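Local structure of acetyl-CoA hydrolase/transferase family protein (Porphyromonas gingivalis, 2NVV) at residues I125-V130 and G134-T139; P32-A37 and G208-S213. The protein is a putative acetyl-CoA hydrolase/transferase that probably exchanges coenzyme A between acyl groups through a glutamyl thioester intermediate and carries bound zinc. One frame throughout, in Å; residues are numbered along the deposited sequence.

Interaction 1 (I125-V130 and G134-T139); sequences IEVADV and GKILPT
Ile136 meets Ile125 and Val127 in the tight, buried part of this contact. Its CG2 methyl lies 3.6 Å from CG2 of Val127, and its CG1 is 3.9 Å from CD1 of Ile125, which reaches it at the end of an extended chain; in both pairs the side chains cross nearly at right angles. Branched aliphatics suit a place also lined by Val157 and Leu145. At the other buried end, Thr139 OG1 donates to Glu126 OE2 (2.8 Å), which accepts through its anti lone pair. Glu126 gets there with CG anti to the backbone N (chi1 -179°) and an extended chain, while its OE1 is held by Lys33 and Asn160.

Between these ends lies a classic beta bulge at the base of the hairpin 129-130/135-137: Ala128 and Asp129 both face Leu137. Ala128 N gives Leu137 O a straight bond (2.7 Å, 178° at the hydrogen), and Leu137 N donates to Asp129 O, whose position is less certain. The lone methyl of Ala128 points toward 134-139 and meets Leu137 CD2 (4.1 Å), a small side chain fitting the bulge where two residues face one. Strand 125-127 runs at 80° to strand 135-137, so the hairpin turns off the parallel sheet.

Toward the turn, Asp129, Val130 and Lys135 are all partly exposed. Val130 and Ile136 form a non-hydrogen-bonded pair with a CA-H...O contact from Val130 to Lys135 O; Lys135 sends its chain away from 125-130, packing on Gln200.

Interaction 2 (P32-A37 and G208-S213); sequences PKVVPA and GVVRTS
Glu158 OE1 receives weak hydrogen bonds from the backbone N atoms of Val34 and Val35, while its OE2 accepts a firmer one from Lys33 N; these bonds lie at the start of helix 35-47, where Val34 meets Val210 and Thr212 and Val35 meets Val210. Across the contact itself everything is apolar. Val34 CG1 occupies the position between backbone N and carbonyl carbon (chi1 77°), which brings it to 3.7 Å from the methyl CG2 of Thr212; the two side chains lie alongside, running in opposite directions. Val34 CG1 also touches Val210 CG1, more loosely, at 4.2 Å. The second branch of Val210, CG2, meets Val35 CG2 at 4.1 Å, so the two methyls of Val210 each have a different valine partner. Beta-branched residues suit the extended strand, and Thr212 turns its methyl to Val34, just before the helix, while its side chain also packs on Glu158 and Asn160. Val34 stands at the partly exposed margin, whereas Val35 is buried and reaches Ile124. Helix 35-47 is the connection of the beta-alpha-beta crossover from strand 20-23 to strand 55-58; here its start reaches edge strand 206-212 of the parallel sheet, in an open alpha/beta fold.

In the fold
Both contacts belong to the N-terminal family region and reach the same parallel sheet, with centres about 12 Å apart. In interaction 1 the chain leaves that sheet at the end of strand 122-127 and forms an antiparallel hairpin, 129-130 with 135-137, by main-chain bonds and mixed side-chain chemistry. Interaction 2, which encloses it along the chain, is sparser: methyl groups join the helix start and the residue before it to the edge strand 206-212. The bulk of each is buried, but both thin out at a partly exposed margin. The Lys33-Glu126 salt bridge links the two, and Val130 packs on Val209. Neither lies at the annotated coenzyme A or zinc sites.

Interaction 1 (I125-V130 and G134-T139)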
# COMPACT_ATOMS: atom_id res chain seq x y z
N ILE A 125 10.17 -18.26 -23.19
CA ILE A 125 9.61 -19.04 -22.09
C ILE A 125 10.17 -20.46 -21.98
O ILE A 125 10.56 -21.06 -22.97
CB ILE A 125 8.07 -19.13 -22.21
CG1 ILE A 125 7.69 -19.86 -23.50
CG2 ILE A 125 7.47 -17.74 -22.22
CD1 ILE A 125 6.19 -20.08 -23.68
N GLU A 126 10.24 -20.97 -20.75
CA GLU A 126 10.69 -22.34 -20.54
C GLU A 126 9.42 -23.18 -20.37
O GLU A 126 8.52 -22.81 -19.63
CB GLU A 126 11.57 -22.48 -19.30
CG GLU A 126 12.04 -23.91 -19.12
CD GLU A 126 12.88 -24.11 -17.90
OE1 GLU A 126 14.10 -24.34 -18.07
OE2 GLU A 126 12.33 -24.04 -16.78
N VAL A 127 9.36 -24.32 -21.04
CA VAL A 127 8.17 -25.14 -21.00
C VAL A 127 8.40 -26.62 -20.69
O VAL A 127 9.50 -27.16 -20.87
CB VAL A 127 7.43 -24.99 -22.36
CG1 VAL A 127 6.27 -25.91 -22.44
CG2 VAL A 127 6.95 -23.55 -22.52
N ALA A 128 7.35 -27.27 -20.18
CA ALA A 128 7.39 -28.69 -19.87
C ALA A 128 6.72 -29.40 -21.04
O ALA A 128 6.89 -30.61 -21.24
CB ALA A 128 6.64 -28.99 -18.57
N ASP A 129 5.95 -28.64 -21.81
CA ASP A 129 5.26 -29.15 -22.98
C ASP A 129 4.58 -28.04 -23.76
O ASP A 129 3.90 -27.18 -23.20
CB ASP A 129 4.22 -30.19 -22.58
CG ASP A 129 3.72 -30.99 -23.77
OD1 ASP A 129 4.55 -31.56 -24.50
OD2 ASP A 129 2.49 -31.06 -23.97
N VAL A 130 4.77 -28.07 -25.08
CA VAL A 130 4.17 -27.10 -25.98
C VAL A 130 3.43 -27.89 -27.05
O VAL A 130 4.03 -28.68 -27.79
CB VAL A 130 5.23 -26.19 -26.63
CG1 VAL A 130 6.28 -27.05 -27.33
CG2 VAL A 130 4.57 -25.22 -27.59
N GLY A 134 -0.68 -24.64 -30.02
CA GLY A 134 -0.29 -23.55 -29.13
C GLY A 134 -0.61 -23.61 -27.65
O GLY A 134 -0.89 -22.58 -27.04
N LYS A 135 -0.58 -24.80 -27.05
CA LYS A 135 -0.84 -24.90 -25.62
C LYS A 135 0.49 -25.00 -24.88
O LYS A 135 1.30 -25.89 -25.14
CB LYS A 135 -1.71 -26.13 -25.30
CG LYS A 135 -3.14 -26.01 -25.75
CD LYS A 135 -3.95 -27.19 -25.25
CE LYS A 135 -5.40 -27.13 -25.74
NZ LYS A 135 -6.17 -28.32 -25.24
N ILE A 136 0.70 -24.07 -23.96
CA ILE A 136 1.94 -24.03 -23.20
C ILE A 136 1.78 -24.52 -21.77
O ILE A 136 0.85 -24.13 -21.07
CB ILE A 136 2.51 -22.58 -23.17
CG1 ILE A 136 3.08 -22.22 -24.54
CG2 ILE A 136 3.57 -22.45 -22.10
CD1 ILE A 136 2.03 -21.91 -25.58
N LEU A 137 2.70 -25.38 -21.35
CA LEU A 137 2.71 -25.90 -19.98
C LEU A 137 4.01 -25.40 -19.36
O LEU A 137 5.10 -25.85 -19.73
CB LEU A 137 2.66 -27.44 -19.96
CG LEU A 137 2.66 -28.13 -18.58
CD1 LEU A 137 1.47 -27.69 -17.76
CD2 LEU A 137 2.64 -29.63 -18.76
N PRO A 138 3.91 -24.45 -18.41
CA PRO A 138 5.05 -23.85 -17.71
C PRO A 138 5.78 -24.89 -16.88
O PRO A 138 5.32 -26.03 -16.75
CB PRO A 138 4.40 -22.80 -16.80
CG PRO A 138 3.03 -22.62 -17.35
CD PRO A 138 2.65 -23.98 -17.83
N THR A 139 6.92 -24.51 -16.31
CA THR A 139 7.66 -25.43 -15.49
C THR A 139 7.45 -25.12 -14.02
O THR A 139 6.34 -25.28 -13.50
CB THR A 139 9.17 -25.43 -15.81
OG1 THR A 139 9.66 -24.09 -15.81
CG2 THR A 139 9.42 -26.06 -17.15

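Interaction 2 (P32-A37 and G208-S213)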
# COMPACT_ATOMS: atom_id res chain seq x y z
N PRO A 32 13.95 -19.15 -18.91
CA PRO A 32 14.73 -19.71 -20.01
C PRO A 32 16.20 -19.69 -19.57
O PRO A 32 16.62 -18.75 -18.88
CB PRO A 32 14.42 -18.75 -21.16
CG PRO A 32 14.15 -17.45 -20.46
CD PRO A 32 13.28 -17.90 -19.33
N LYS A 33 16.97 -20.70 -19.96
CA LYS A 33 18.37 -20.81 -19.54
C LYS A 33 19.44 -20.85 -20.64
O LYS A 33 20.64 -20.70 -20.34
CB LYS A 33 18.52 -22.05 -18.67
CG LYS A 33 17.59 -22.09 -17.49
CD LYS A 33 17.51 -23.49 -16.91
CE LYS A 33 16.62 -23.54 -15.67
NZ LYS A 33 15.20 -23.23 -15.98
N VAL A 34 19.05 -21.04 -21.89
CA VAL A 34 20.04 -21.13 -22.95
C VAL A 34 19.94 -20.04 -24.04
O VAL A 34 20.95 -19.62 -24.62
CB VAL A 34 20.02 -22.55 -23.59
CG1 VAL A 34 18.84 -22.68 -24.52
CG2 VAL A 34 21.33 -22.82 -24.31
N VAL A 35 18.74 -19.56 -24.30
CA VAL A 35 18.58 -18.54 -25.31
C VAL A 35 19.13 -17.17 -24.88
O VAL A 35 19.84 -16.52 -25.64
CB VAL A 35 17.11 -18.39 -25.74
CG1 VAL A 35 16.95 -17.19 -26.70
CG2 VAL A 35 16.65 -19.66 -26.42
N PRO A 36 18.80 -16.71 -23.66
CA PRO A 36 19.33 -15.41 -23.25
C PRO A 36 20.86 -15.27 -23.37
O PRO A 36 21.37 -14.18 -23.64
CB PRO A 36 18.82 -15.25 -21.81
CG PRO A 36 18.47 -16.64 -21.39
CD PRO A 36 17.91 -17.26 -22.62
N ALA A 37 21.58 -16.38 -23.19
CA ALA A 37 23.03 -16.36 -23.31
C ALA A 37 23.42 -16.17 -24.78
O ALA A 37 24.42 -15.53 -25.09
CB ALA A 37 23.61 -17.66 -22.78
N GLY A 208 9.93 -20.55 -32.82
CA GLY A 208 10.79 -21.72 -32.67
C GLY A 208 10.79 -22.36 -31.29
O GLY A 208 10.47 -21.72 -30.28
N VAL A 209 11.14 -23.65 -31.26
CA VAL A 209 11.22 -24.42 -30.02
C VAL A 209 12.62 -24.99 -29.86
O VAL A 209 13.06 -25.81 -30.66
CB VAL A 209 10.22 -25.59 -30.00
CG1 VAL A 209 10.35 -26.36 -28.69
CG2 VAL A 209 8.78 -25.08 -30.17
N VAL A 210 13.31 -24.55 -28.82
CA VAL A 210 14.67 -25.01 -28.54
C VAL A 210 14.62 -26.09 -27.46
O VAL A 210 14.09 -25.86 -26.37
CB VAL A 210 15.56 -23.85 -28.02
CG1 VAL A 210 17.00 -24.32 -27.88
CG2 VAL A 210 15.48 -22.65 -28.96
N ARG A 211 15.16 -27.26 -27.77
CA ARG A 211 15.15 -28.34 -26.80
C ARG A 211 16.30 -28.17 -25.83
O ARG A 211 17.43 -27.91 -26.23
CB ARG A 211 15.28 -29.70 -27.49
CG ARG A 211 14.11 -30.08 -28.37
CD ARG A 211 14.15 -31.58 -28.68
NE ARG A 211 13.11 -32.01 -29.61
CZ ARG A 211 13.19 -31.87 -30.93
NH1 ARG A 211 14.26 -31.31 -31.50
NH2 ARG A 211 12.19 -32.30 -31.70
N THR A 212 16.00 -28.32 -24.54
CA THR A 212 17.04 -28.19 -23.52
C THR A 212 16.88 -29.30 -22.49
O THR A 212 15.89 -30.03 -22.49
CB THR A 212 16.96 -26.84 -22.77
OG1 THR A 212 15.80 -26.82 -21.94
CG2 THR A 212 16.89 -25.68 -23.76
N SER A 213 17.87 -29.42 -21.63
CA SER A 213 17.84 -30.40 -20.56
C SER A 213 18.60 -29.73 -19.45
O SER A 213 19.81 -29.86 -19.34
CB SER A 213 18.53 -31.69 -20.98
OG SER A 213 18.34 -32.70 -20.01